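Local coordinates for protein frutapin (Artocarpus altilis, PDB 5KRP) that is a breadfruit lectin that binds carbohydrate, probably mannose and related sugars, through a jacalin-type beta-prism domain found here in a four-chain assembly without bound sugar, at residues G26-E31 with S42-L47; L32-A37 with P62-K67; V78-Y83 with T119-P124; Y83-S88 with V96-K101. All coordinates share one frame; numbering follows the deposited sequence. Where two conformers were deposited one is given.

Contact 1 of 4, residues G26-E31 with S42-L47; sequences GIRIIE and SVIYDL
G26-E31 and S42-L47 pair as antiparallel neighbours, strands 29-31 and 42-47 approaching to 4.8 Å with their directions 172° apart. The ladder illustrates how a classic bulge takes up one extra residue: R28 and I29 both face I44, whose O accepts from R28 N at 3.0 Å and from I29 N at 3.1 Å. Backbone bonds of E31 with S42 and of D46 N with G26 O continue the pairing on the two sides of it. At the bulge the side chain of R28 is delivered toward the partner strand, extended from CG to NE, and it grips D46 side-on. NE lies 2.9 Å from D46 OD1 and NH2 2.7 Å from the same D46 OD1, a salt bridge in which a single oxygen takes both nitrogens. The guanidinium and carboxylate planes stand 37° apart, so the grip is tilted. D46 OD2 turns to T25 OG1 and G49 N, and both carboxylate oxygens are thereby engaged. Away from the salt bridge, I27 CD1 touches the Y45 ring, 3.5 Å from Y45 CD1, the two side chains running side by side, while Y45 OH bonds to D21 and F133 N. I27 and V43 reach F133 of strand 127-137, which belongs to another sheet of the prism, and strands 50-53 and 64-69 flank the hairpin within its own sheet.

Contact 2 of 4, residues L32-A37 with P62-K67; sequences LSYKEA and PYTNVK
L32 and V66 meet where the packing is tight: the two side chains lie alongside, pointing the same way, and L32 CD1 comes within 3.4 Å of V66 CG1, closer than carbons usually sit. Two backbone bonds tie this pair, V66 N to L32 O at 2.8 Å being the shorter. Y34 follows on the same face. Its CG lies between the backbone N and the carbonyl carbon (chi1 64°), which brings the ring beneath T64; T64 CB stands 4.2 Å from the Y34 ring centroid as a CH-pi contact, and V66 CG1 comes to the ring edge. The strands involved are 26-34 and the outermost 64-69 of one of the three four-stranded antiparallel sheets of the beta-prism fold of jacalin-related lectins. Beyond them Y63 lies across the turn that ends strand 26-34, one face receiving both K35 N and K35 CB, the latter 3.8 Å from the Y63 centroid. K35 N also bonds to A37 O, and that carbonyl oxygen lies 3.3 Å from Y63 CE2. Toward solvent the contact becomes looser and water-mediated. One water joins E36 OE1 to Y63 OH, 2.6 Å from the hydroxyl oxygen; another touches T64 OG1 and, weakly, K35 NZ, at the end of a lysine chain that leads away from the partner segment.

Contact 3 of 4, residues V78-Y83 with T119-P124; sequences VSVSGY and TYFNLP
Y83 and Y120 sit opposite one another in a non-hydrogen-bonded pair, and their rings meet obliquely, planes 50° apart and centroids 5.5 Å from one another. Y120 CB sits over a face of the Y83 ring, 4.0 Å from its centroid. With CG anti to its backbone N (chi1 173°), the Y120 ring points onward along its strand and leans across toward S81 of the partner. There a water oxygen, 2.9 Å from Y120 OH, also bonds to S81 OG.

On the opposite face F121 turns its ring under G82. G82 has no side chain, and its N lies 3.6 Å above the middle of the F121 ring plane. The same residues are bound through the backbone, F121 N to G82 O at 2.7 Å and G82 N to F121 O at 3.0 Å. W11 of the same chain stacks on F121, while N122 O accepts from W11 NE1 of the third subunit. Y120 N bonds to a glycerol, probably from the crystallisation liquor.

None of the residues in the two segments carries a charged side chain: cohesion rests on the strand ladder and on aromatic surfaces laid against backbone, with the tyrosine hydroxyl linked across by water.

Contact 4 of 4, residues Y83-S88 with V96-K101; sequences YTAPFS and VVRSLK
The beta hairpin of strands 77-86 and 95-104 pairs Y83 with both R98 and S99, a classic bulge of the kind by which one strand gains a residue on its neighbour. Y83 O accepts from R98 N at 2.8 Å and, weakly, from S99 N; past the irregularity A85 and V96 restore a regular pair, V96 N to A85 O at 2.9 Å. Strands 83-86 and 96-101 diverge from strict antiparallel, their directions 140° apart.

The helix-like backbone of R98 at the bulge sends its side chain toward the other strand. Bent at chi2 (-62°) and again at chi3, the chain curls over A85, with R98 CG 3.8 Å from A85 CB. Its guanidinium then stands almost perpendicular to the F87 ring, the planes 88° apart: F87 presents its edge, CD1 lying over one face of the guanidinium and 4.0 Å from R98 NE. This is an edge contact and not a cation lying over a ring face. F87 CB also packs on V96 CG2, at 4.0 Å.

Each guanidinium nitrogen has a partner of its own. R98 NH1 makes a weak bond to P86 O at 3.4 Å, NE bonds to E36 O, and NH2 forms a salt bridge with E115. S99 OG bonds to Y113 O, and F87 also touches L140. The charge of this buried arginine is probably balanced by E115 and tempered by the carbonyl oxygens of E36 and, weakly, P86, and bonds on all three nitrogens should restrain rotation of the guanidinium and tie the hairpin end to two other loops.

Overall arrangement
Contacts 1 and 2 are successive pairings of strand 26-34 in one sheet, their centres about 17 Å apart; contacts 3 and 4 share Y83 and strand 77-86 in another, centres about 12 Å apart. The sheets meet between contacts 2 and 4, about 13 Å between centres, where E36 O lies 2.9 Å from R98 NE and A37 CB packs on F87. The nearest atoms of contacts 1 and 3 are about 7 Å apart. Y63 of contact 2 and F87 of contact 4 both touch L140, part of a Gly-X-X-X-Asp loop that binds sugar in mannose-specific relatives, so these two contacts probably border the carbohydrate site. Contact 3 instead faces the third subunit.

Contact 1 of 4, residues G26-E31 with S42-L47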
loop_
_atom_site.group_PDB
_atom_site.type_symbol
_atom_site.label_atom_id
_atom_site.label_comp_id
_atom_site.label_asym_id
_atom_site.label_seq_id
_atom_site.Cartn_x
_atom_site.Cartn_y
_atom_site.Cartn_z
ATOM N N GLY A 26 -5.819 12.710 3.718
ATOM C CA GLY A 26 -5.381 13.854 2.925
ATOM C C GLY A 26 -5.163 15.082 3.825
ATOM O O GLY A 26 -5.151 14.967 5.062
ATOM N N ILE A 27 -4.899 16.185 3.139
ATOM C CA ILE A 27 -4.569 17.496 3.757
ATOM C C ILE A 27 -5.592 18.552 3.287
ATOM O O ILE A 27 -5.751 18.790 2.099
ATOM C CB ILE A 27 -3.163 17.943 3.370
ATOM C CG1 ILE A 27 -2.091 16.862 3.618
ATOM C CG2 ILE A 27 -2.740 19.223 4.129
ATOM C CD1 ILE A 27 -1.961 16.288 5.013
ATOM N N ARG A 28 -6.137 19.244 4.257
ATOM C CA ARG A 28 -7.028 20.382 4.015
ATOM C C ARG A 28 -6.325 21.714 4.248
ATOM O O ARG A 28 -6.324 22.542 3.384
ATOM C CB ARG A 28 -8.237 20.257 4.909
ATOM C CG ARG A 28 -9.262 19.224 4.381
ATOM C CD ARG A 28 -10.266 18.868 5.443
ATOM N NE ARG A 28 -11.279 17.941 4.955
ATOM C CZ ARG A 28 -12.361 18.252 4.255
ATOM N NH1 ARG A 28 -12.600 19.516 3.901
ATOM N NH2 ARG A 28 -13.182 17.252 3.843
ATOM N N ILE A 29 -5.728 21.878 5.429
ATOM C CA ILE A 29 -5.086 23.172 5.816
ATOM C C ILE A 29 -3.813 22.895 6.540
ATOM O O ILE A 29 -3.748 22.061 7.481
ATOM C CB ILE A 29 -6.022 24.024 6.723
ATOM C CG1 ILE A 29 -7.310 24.430 5.984
ATOM C CG2 ILE A 29 -5.324 25.278 7.332
ATOM C CD1 ILE A 29 -8.468 24.833 6.896
ATOM N N ILE A 30 -2.835 23.736 6.217
ATOM C CA ILE A 30 -1.554 23.779 6.966
ATOM C C ILE A 30 -1.398 25.170 7.601
ATOM O O ILE A 30 -1.568 26.139 6.897
ATOM C CB ILE A 30 -0.340 23.478 6.076
ATOM C CG1 ILE A 30 -0.449 22.044 5.537
ATOM C CG2 ILE A 30 0.951 23.602 6.889
ATOM C CD1 ILE A 30 0.497 21.763 4.391
ATOM N N GLU A 31 -1.155 25.218 8.916
ATOM C CA GLU A 31 -0.895 26.515 9.621
ATOM C C GLU A 31 0.521 26.492 10.181
ATOM O O GLU A 31 0.901 25.555 10.861
ATOM C CB GLU A 31 -1.879 26.692 10.773
ATOM C CG GLU A 31 -3.338 26.766 10.324
ATOM C CD GLU A 31 -4.310 26.973 11.488
ATOM O OE1 GLU A 31 -4.217 28.052 12.142
ATOM O OE2 GLU A 31 -5.160 26.080 11.735
ATOM N N SER A 42 0.999 23.078 12.437
ATOM C CA SER A 42 -0.167 22.225 12.732
ATOM C C SER A 42 -1.026 22.052 11.478
ATOM O O SER A 42 -0.999 22.885 10.582
ATOM C CB SER A 42 -1.011 22.821 13.886
ATOM O OG SER A 42 -0.219 23.316 14.990
ATOM N N VAL A 43 -1.828 20.986 11.451
ATOM C CA VAL A 43 -2.531 20.629 10.203
ATOM C C VAL A 43 -3.985 20.248 10.513
ATOM O O VAL A 43 -4.289 19.634 11.492
ATOM C CB VAL A 43 -1.822 19.389 9.568
ATOM C CG1 VAL A 43 -2.453 18.983 8.218
ATOM C CG2 VAL A 43 -0.324 19.636 9.452
ATOM N N ILE A 44 -4.883 20.672 9.649
ATOM C CA ILE A 44 -6.239 20.129 9.595
ATOM C C ILE A 44 -6.201 19.093 8.453
ATOM O O ILE A 44 -6.083 19.434 7.276
ATOM C CB ILE A 44 -7.306 21.209 9.384
ATOM C CG1 ILE A 44 -7.510 22.016 10.674
ATOM C CG2 ILE A 44 -8.660 20.630 8.992
ATOM C CD1 ILE A 44 -8.172 23.343 10.414
ATOM N N TYR A 45 -6.242 17.827 8.853
ATOM C CA TYR A 45 -6.265 16.712 7.881
ATOM C C TYR A 45 -7.679 16.491 7.301
ATOM O O TYR A 45 -8.683 16.948 7.893
ATOM C CB TYR A 45 -5.813 15.478 8.578
ATOM C CG TYR A 45 -4.368 15.558 9.025
ATOM C CD1 TYR A 45 -3.322 15.382 8.105
ATOM C CD2 TYR A 45 -4.034 15.874 10.328
ATOM C CE1 TYR A 45 -2.014 15.519 8.470
ATOM C CE2 TYR A 45 -2.668 15.987 10.718
ATOM C CZ TYR A 45 -1.675 15.800 9.786
ATOM O OH TYR A 45 -0.324 15.911 10.145
ATOM N N ASP A 46 -7.758 15.745 6.187
ATOM C CA ASP A 46 -9.001 15.057 5.812
ATOM C C ASP A 46 -8.969 13.711 6.411
ATOM O O ASP A 46 -7.933 12.983 6.267
ATOM C CB ASP A 46 -9.170 14.916 4.331
ATOM C CG ASP A 46 -10.592 14.360 3.980
ATOM O OD1 ASP A 46 -11.582 15.155 4.209
ATOM O OD2 ASP A 46 -10.614 13.153 3.634
ATOM N N LEU A 47 -10.060 13.307 7.049
ATOM C CA LEU A 47 -10.219 11.903 7.475
ATOM C C LEU A 47 -11.558 11.443 6.896
ATOM O O LEU A 47 -12.628 11.772 7.430
ATOM C CB LEU A 47 -10.218 11.752 8.976
ATOM C CG LEU A 47 -10.386 10.356 9.590
ATOM C CD1 LEU A 47 -9.216 9.439 9.180
ATOM C CD2 LEU A 47 -10.589 10.424 11.083
HETATM O O HOH W 1 0.176 25.976 13.842
#

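Contact 2 of 4, residues L32-A37 with P62-K67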
loop_
_atom_site.group_PDB
_atom_site.type_symbol
_atom_site.label_atom_id
_atom_site.label_comp_id
_atom_site.label_asym_id
_atom_site.label_seq_id
_atom_site.Cartn_x
_atom_site.Cartn_y
_atom_site.Cartn_z
ATOM N N LEU A 32 1.307 27.512 9.881
ATOM C CA LEU A 32 2.604 27.555 10.428
ATOM C C LEU A 32 2.923 28.979 10.851
ATOM O O LEU A 32 2.203 29.905 10.466
ATOM C CB LEU A 32 3.604 26.990 9.421
ATOM C CG LEU A 32 3.743 27.615 8.078
ATOM C CD1 LEU A 32 4.728 28.822 8.157
ATOM C CD2 LEU A 32 4.300 26.643 7.075
ATOM N N SER A 33 3.956 29.109 11.699
ATOM C CA SER A 33 4.539 30.458 12.009
ATOM C C SER A 33 5.995 30.490 11.590
ATOM O O SER A 33 6.662 29.438 11.475
ATOM C CB SER A 33 4.361 30.840 13.465
ATOM O OG SER A 33 5.236 30.114 14.285
ATOM N N TYR A 34 6.475 31.686 11.242
ATOM C CA TYR A 34 7.824 31.857 10.790
ATOM C C TYR A 34 8.360 33.278 11.075
ATOM O O TYR A 34 7.566 34.229 11.238
ATOM C CB TYR A 34 7.965 31.643 9.309
ATOM C CG TYR A 34 7.221 32.645 8.457
ATOM C CD1 TYR A 34 5.846 32.497 8.193
ATOM C CD2 TYR A 34 7.904 33.766 7.892
ATOM C CE1 TYR A 34 5.156 33.438 7.397
ATOM C CE2 TYR A 34 7.212 34.718 7.129
ATOM C CZ TYR A 34 5.860 34.514 6.857
ATOM O OH TYR A 34 5.147 35.410 6.099
ATOM N N LYS A 35 9.689 33.330 11.095
ATOM C CA LYS A 35 10.439 34.608 10.931
ATOM C C LYS A 35 11.851 34.238 10.450
ATOM O O LYS A 35 12.042 33.955 9.263
ATOM C CB LYS A 35 10.328 35.452 12.265
ATOM C CG LYS A 35 10.877 36.878 12.086
ATOM C CD LYS A 35 9.903 37.748 11.316
ATOM C CE LYS A 35 10.531 39.089 10.864
ATOM N NZ LYS A 35 9.485 40.097 10.485
ATOM N N GLU A 36 12.817 34.078 11.357
ATOM C CA GLU A 36 14.132 33.619 10.961
ATOM C C GLU A 36 14.148 32.118 10.629
ATOM O O GLU A 36 15.031 31.622 9.930
ATOM C CB GLU A 36 15.138 33.916 12.092
ATOM C CG GLU A 36 15.337 35.429 12.249
ATOM C CD GLU A 36 14.348 36.126 13.164
ATOM O OE1 GLU A 36 13.487 35.520 13.889
ATOM O OE2 GLU A 36 14.504 37.368 13.223
ATOM N N ALA A 37 13.204 31.425 11.219
ATOM C CA ALA A 37 13.101 29.963 11.025
ATOM C C ALA A 37 11.610 29.656 11.030
ATOM O O ALA A 37 10.787 30.541 11.253
ATOM C CB ALA A 37 13.813 29.236 12.134
ATOM N N PRO A 62 6.926 34.766 19.302
ATOM C CA PRO A 62 5.997 35.592 18.562
ATOM C C PRO A 62 6.475 35.758 17.111
ATOM O O PRO A 62 7.403 36.554 16.791
ATOM C CB PRO A 62 5.956 36.923 19.364
ATOM C CG PRO A 62 7.177 36.952 20.131
ATOM C CD PRO A 62 7.718 35.545 20.281
ATOM N N TYR A 63 5.875 34.952 16.246
ATOM C CA TYR A 63 6.285 34.887 14.853
ATOM C C TYR A 63 5.088 35.328 13.998
ATOM O O TYR A 63 3.993 35.531 14.506
ATOM C CB TYR A 63 6.708 33.456 14.533
ATOM C CG TYR A 63 8.180 33.107 14.722
ATOM C CD1 TYR A 63 9.144 33.994 15.347
ATOM C CD2 TYR A 63 8.652 31.890 14.205
ATOM C CE1 TYR A 63 10.463 33.626 15.449
ATOM C CE2 TYR A 63 10.000 31.552 14.295
ATOM C CZ TYR A 63 10.892 32.405 14.909
ATOM O OH TYR A 63 12.252 32.011 14.992
ATOM N N THR A 64 5.305 35.402 12.701
ATOM C CA THR A 64 4.196 35.673 11.733
ATOM C C THR A 64 3.404 34.378 11.435
ATOM O O THR A 64 4.014 33.386 11.108
ATOM C CB THR A 64 4.757 36.207 10.431
ATOM O OG1 THR A 64 5.460 37.419 10.749
ATOM C CG2 THR A 64 3.645 36.435 9.331
ATOM N N ASN A 65 2.092 34.408 11.502
ATOM C CA ASN A 65 1.306 33.162 11.361
ATOM C C ASN A 65 0.729 33.153 9.955
ATOM O O ASN A 65 0.376 34.245 9.400
ATOM C CB ASN A 65 0.238 33.042 12.450
ATOM C CG ASN A 65 0.803 32.441 13.761
ATOM O OD1 ASN A 65 0.862 31.221 13.926
ATOM N ND2 ASN A 65 1.247 33.316 14.702
ATOM N N VAL A 66 0.689 31.960 9.323
ATOM C CA VAL A 66 0.116 31.841 7.999
ATOM C C VAL A 66 -0.758 30.582 7.874
ATOM O O VAL A 66 -0.504 29.579 8.530
ATOM C CB VAL A 66 1.187 31.862 6.935
ATOM C CG1 VAL A 66 2.069 30.644 6.987
ATOM C CG2 VAL A 66 0.589 32.017 5.520
ATOM N N LYS A 67 -1.828 30.691 7.102
ATOM C CA LYS A 67 -2.769 29.595 6.897
ATOM C C LYS A 67 -2.763 29.245 5.406
ATOM O O LYS A 67 -3.046 30.093 4.533
ATOM C CB LYS A 67 -4.136 30.048 7.374
ATOM C CG LYS A 67 -5.270 29.118 7.179
ATOM C CD LYS A 67 -6.562 29.742 7.732
ATOM C CE LYS A 67 -7.710 28.723 7.597
ATOM N NZ LYS A 67 -9.099 29.226 7.821
HETATM O O HOH W 2 7.485 38.213 8.474
HETATM O O HOH W 3 13.812 33.800 16.125
#

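Contact 3 of 4, residues V78-Y83 with T119-P124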
loop_
_atom_site.group_PDB
_atom_site.type_symbol
_atom_site.label_atom_id
_atom_site.label_comp_id
_atom_site.label_asym_id
_atom_site.label_seq_id
_atom_site.Cartn_x
_atom_site.Cartn_y
_atom_site.Cartn_z
ATOM N N VAL A 78 2.285 18.238 -4.225
ATOM C CA VAL A 78 3.231 17.489 -5.085
ATOM C C VAL A 78 4.696 17.689 -4.693
ATOM O O VAL A 78 5.603 17.023 -5.202
ATOM C CB VAL A 78 3.000 17.734 -6.580
ATOM C CG1 VAL A 78 1.637 17.247 -6.996
ATOM C CG2 VAL A 78 3.119 19.197 -6.929
ATOM N N SER A 79 4.991 18.641 -3.799
ATOM C CA SER A 79 6.384 18.967 -3.437
ATOM C C SER A 79 6.394 19.569 -2.057
ATOM O O SER A 79 5.588 20.480 -1.730
ATOM C CB SER A 79 7.027 19.997 -4.387
ATOM O OG SER A 79 8.350 20.297 -3.912
ATOM N N VAL A 80 7.285 19.082 -1.215
ATOM C CA VAL A 80 7.639 19.714 0.040
ATOM C C VAL A 80 9.122 19.997 -0.084
ATOM O O VAL A 80 9.881 19.087 -0.387
ATOM C CB VAL A 80 7.373 18.780 1.254
ATOM C CG1 VAL A 80 7.794 19.469 2.570
ATOM C CG2 VAL A 80 5.892 18.437 1.328
ATOM N N SER A 81 9.543 21.246 0.150
ATOM C CA SER A 81 10.980 21.581 0.142
ATOM C C SER A 81 11.222 22.659 1.197
ATOM O O SER A 81 10.280 23.173 1.838
ATOM C CB SER A 81 11.428 22.064 -1.243
ATOM O OG SER A 81 10.773 23.274 -1.625
ATOM N N GLY A 82 12.495 22.863 1.439
ATOM C CA GLY A 82 12.962 23.943 2.328
ATOM C C GLY A 82 14.440 23.908 2.648
ATOM O O GLY A 82 15.240 23.279 1.929
ATOM N N TYR A 83 14.791 24.515 3.769
ATOM C CA TYR A 83 16.197 24.653 4.195
ATOM C C TYR A 83 16.355 24.288 5.647
ATOM O O TYR A 83 15.509 24.649 6.453
ATOM C CB TYR A 83 16.667 26.101 3.936
ATOM C CG TYR A 83 16.952 26.415 2.514
ATOM C CD1 TYR A 83 15.932 26.695 1.627
ATOM C CD2 TYR A 83 18.270 26.385 2.015
ATOM C CE1 TYR A 83 16.207 26.964 0.295
ATOM C CE2 TYR A 83 18.556 26.610 0.682
ATOM C CZ TYR A 83 17.495 26.941 -0.165
ATOM O OH TYR A 83 17.660 27.167 -1.510
ATOM N N THR A 119 21.085 24.140 4.262
ATOM C CA THR A 119 21.019 22.992 3.391
ATOM C C THR A 119 19.610 22.818 2.829
ATOM O O THR A 119 18.675 22.617 3.567
ATOM C CB THR A 119 21.418 21.753 4.146
ATOM O OG1 THR A 119 22.742 21.954 4.638
ATOM C CG2 THR A 119 21.463 20.499 3.233
ATOM N N TYR A 120 19.483 22.953 1.540
ATOM C CA TYR A 120 18.195 22.736 0.832
ATOM C C TYR A 120 17.770 21.288 0.859
ATOM O O TYR A 120 18.620 20.419 0.859
ATOM C CB TYR A 120 18.349 23.238 -0.617
ATOM C CG TYR A 120 17.187 22.968 -1.572
ATOM C CD1 TYR A 120 15.987 23.625 -1.445
ATOM C CD2 TYR A 120 17.331 22.074 -2.635
ATOM C CE1 TYR A 120 14.957 23.447 -2.343
ATOM C CE2 TYR A 120 16.309 21.873 -3.562
ATOM C CZ TYR A 120 15.131 22.565 -3.412
ATOM O OH TYR A 120 14.081 22.393 -4.283
ATOM N N PHE A 121 16.499 21.019 1.104
ATOM C CA PHE A 121 15.965 19.639 0.912
ATOM C C PHE A 121 14.764 19.728 0.017
ATOM O O PHE A 121 14.110 20.772 -0.000
ATOM C CB PHE A 121 15.659 18.903 2.200
ATOM C CG PHE A 121 14.471 19.448 2.964
ATOM C CD1 PHE A 121 14.625 20.549 3.778
ATOM C CD2 PHE A 121 13.204 18.922 2.788
ATOM C CE1 PHE A 121 13.531 21.063 4.501
ATOM C CE2 PHE A 121 12.116 19.459 3.489
ATOM C CZ PHE A 121 12.271 20.529 4.326
ATOM N N ASN A 122 14.437 18.628 -0.678
ATOM C CA ASN A 122 13.260 18.639 -1.580
ATOM C C ASN A 122 12.772 17.217 -1.807
ATOM O O ASN A 122 13.570 16.307 -2.133
ATOM C CB ASN A 122 13.730 19.353 -2.853
ATOM C CG ASN A 122 13.035 18.954 -4.107
ATOM O OD1 ASN A 122 11.850 19.163 -4.256
ATOM N ND2 ASN A 122 13.806 18.530 -5.080
ATOM N N LEU A 123 11.471 17.072 -1.597
ATOM C CA LEU A 123 10.718 15.853 -1.784
ATOM C C LEU A 123 9.685 16.079 -2.952
ATOM O O LEU A 123 8.572 16.596 -2.707
ATOM C CB LEU A 123 9.975 15.447 -0.531
ATOM C CG LEU A 123 9.162 14.141 -0.651
ATOM C CD1 LEU A 123 10.122 12.938 -0.696
ATOM C CD2 LEU A 123 8.206 14.097 0.522
ATOM N N PRO A 124 10.077 15.709 -4.164
ATOM C CA PRO A 124 9.163 15.814 -5.334
ATOM C C PRO A 124 8.390 14.511 -5.396
ATOM O O PRO A 124 8.971 13.441 -5.462
ATOM C CB PRO A 124 10.084 15.992 -6.520
ATOM C CG PRO A 124 11.444 15.635 -6.026
ATOM C CD PRO A 124 11.405 15.238 -4.585
HETATM O O HOH W 4 11.621 23.832 -4.195
#

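Contact 4 of 4, residues Y83-S88 with V96-K101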
loop_
_atom_site.group_PDB
_atom_site.type_symbol
_atom_site.label_atom_id
_atom_site.label_comp_id
_atom_site.label_asym_id
_atom_site.label_seq_id
_atom_site.Cartn_x
_atom_site.Cartn_y
_atom_site.Cartn_z
ATOM N N TYR A 83 14.791 24.515 3.769
ATOM C CA TYR A 83 16.197 24.653 4.195
ATOM C C TYR A 83 16.355 24.288 5.647
ATOM O O TYR A 83 15.509 24.649 6.453
ATOM C CB TYR A 83 16.667 26.101 3.936
ATOM C CG TYR A 83 16.952 26.415 2.514
ATOM C CD1 TYR A 83 15.932 26.695 1.627
ATOM C CD2 TYR A 83 18.270 26.385 2.015
ATOM C CE1 TYR A 83 16.207 26.964 0.295
ATOM C CE2 TYR A 83 18.556 26.610 0.682
ATOM C CZ TYR A 83 17.495 26.941 -0.165
ATOM O OH TYR A 83 17.660 27.167 -1.510
ATOM N N THR A 84 17.430 23.586 5.995
ATOM C CA THR A 84 17.761 23.301 7.392
ATOM C C THR A 84 19.188 23.906 7.713
ATOM O O THR A 84 20.066 23.926 6.858
ATOM C CB THR A 84 17.730 21.791 7.764
ATOM O OG1 THR A 84 18.672 21.094 6.993
ATOM C CG2 THR A 84 16.406 21.211 7.437
ATOM N N ALA A 85 19.350 24.355 8.957
ATOM C CA ALA A 85 20.625 24.945 9.421
ATOM C C ALA A 85 20.606 25.217 10.896
ATOM O O ALA A 85 19.558 25.363 11.454
ATOM C CB ALA A 85 20.892 26.263 8.708
ATOM N N PRO A 86 21.787 25.304 11.541
ATOM C CA PRO A 86 21.905 25.653 12.949
ATOM C C PRO A 86 21.277 27.014 13.198
ATOM O O PRO A 86 21.151 27.868 12.275
ATOM C CB PRO A 86 23.409 25.694 13.189
ATOM C CG PRO A 86 23.975 24.856 12.145
ATOM C CD PRO A 86 23.086 24.989 10.946
ATOM N N PHE A 87 20.746 27.109 14.401
ATOM C CA PHE A 87 20.146 28.322 14.828
ATOM C C PHE A 87 21.085 28.816 15.917
ATOM O O PHE A 87 21.221 28.177 17.004
ATOM C CB PHE A 87 18.745 28.103 15.334
ATOM C CG PHE A 87 17.932 29.367 15.324
ATOM C CD1 PHE A 87 17.482 29.891 14.112
ATOM C CD2 PHE A 87 17.645 30.059 16.515
ATOM C CE1 PHE A 87 16.728 31.058 14.072
ATOM C CE2 PHE A 87 16.873 31.233 16.471
ATOM C CZ PHE A 87 16.421 31.735 15.248
ATOM N N SER A 88 21.807 29.869 15.546
ATOM C CA SER A 88 23.030 30.299 16.270
ATOM C C SER A 88 22.744 30.778 17.686
ATOM O O SER A 88 23.569 30.563 18.590
ATOM C CB SER A 88 23.756 31.418 15.500
ATOM O OG SER A 88 22.808 32.382 15.058
ATOM N N VAL A 96 17.828 23.353 12.737
ATOM C CA VAL A 96 16.390 23.453 12.682
ATOM C C VAL A 96 15.897 23.712 11.265
ATOM O O VAL A 96 16.668 23.947 10.321
ATOM C CB VAL A 96 15.850 24.586 13.639
ATOM C CG1 VAL A 96 16.337 24.402 15.034
ATOM C CG2 VAL A 96 16.211 25.968 13.137
ATOM N N VAL A 97 14.572 23.682 11.098
ATOM C CA VAL A 97 13.976 23.985 9.804
ATOM C C VAL A 97 13.845 25.489 9.665
ATOM O O VAL A 97 13.072 26.099 10.391
ATOM C CB VAL A 97 12.560 23.349 9.654
ATOM C CG1 VAL A 97 11.953 23.703 8.309
ATOM C CG2 VAL A 97 12.638 21.825 9.894
ATOM N N ARG A 98 14.639 26.037 8.763
ATOM C CA ARG A 98 14.800 27.482 8.571
ATOM C C ARG A 98 13.766 27.991 7.603
ATOM O O ARG A 98 13.260 29.114 7.742
ATOM C CB ARG A 98 16.222 27.858 8.107
ATOM C CG ARG A 98 17.349 27.537 9.087
ATOM C CD ARG A 98 17.265 28.272 10.413
ATOM N NE ARG A 98 17.245 29.681 10.099
ATOM C CZ ARG A 98 18.325 30.427 9.908
ATOM N NH1 ARG A 98 19.553 29.950 10.117
ATOM N NH2 ARG A 98 18.151 31.653 9.497
ATOM N N SER A 99 13.362 27.147 6.657
ATOM C CA SER A 99 12.377 27.560 5.641
ATOM C C SER A 99 11.545 26.322 5.189
ATOM O O SER A 99 12.097 25.201 5.142
ATOM C CB SER A 99 13.081 28.072 4.405
ATOM O OG SER A 99 12.199 28.734 3.552
ATOM N N LEU A 100 10.321 26.589 4.751
ATOM C CA LEU A 100 9.470 25.601 4.062
ATOM C C LEU A 100 8.811 26.242 2.819
ATOM O O LEU A 100 8.465 27.418 2.790
ATOM C CB LEU A 100 8.388 25.007 4.967
ATOM C CG LEU A 100 8.857 24.087 6.047
ATOM C CD1 LEU A 100 7.749 23.822 6.990
ATOM C CD2 LEU A 100 9.355 22.750 5.462
ATOM N N LYS A 101 8.571 25.420 1.815
ATOM C CA LYS A 101 7.821 25.812 0.599
ATOM C C LYS A 101 7.019 24.564 0.113
ATOM O O LYS A 101 7.526 23.433 0.184
ATOM C CB LYS A 101 8.797 26.194 -0.505
ATOM C CG LYS A 101 8.092 26.649 -1.739
ATOM C CD LYS A 101 9.001 26.726 -2.939
ATOM C CE LYS A 101 9.950 27.846 -2.885
ATOM N NZ LYS A 101 10.630 27.865 -4.238
#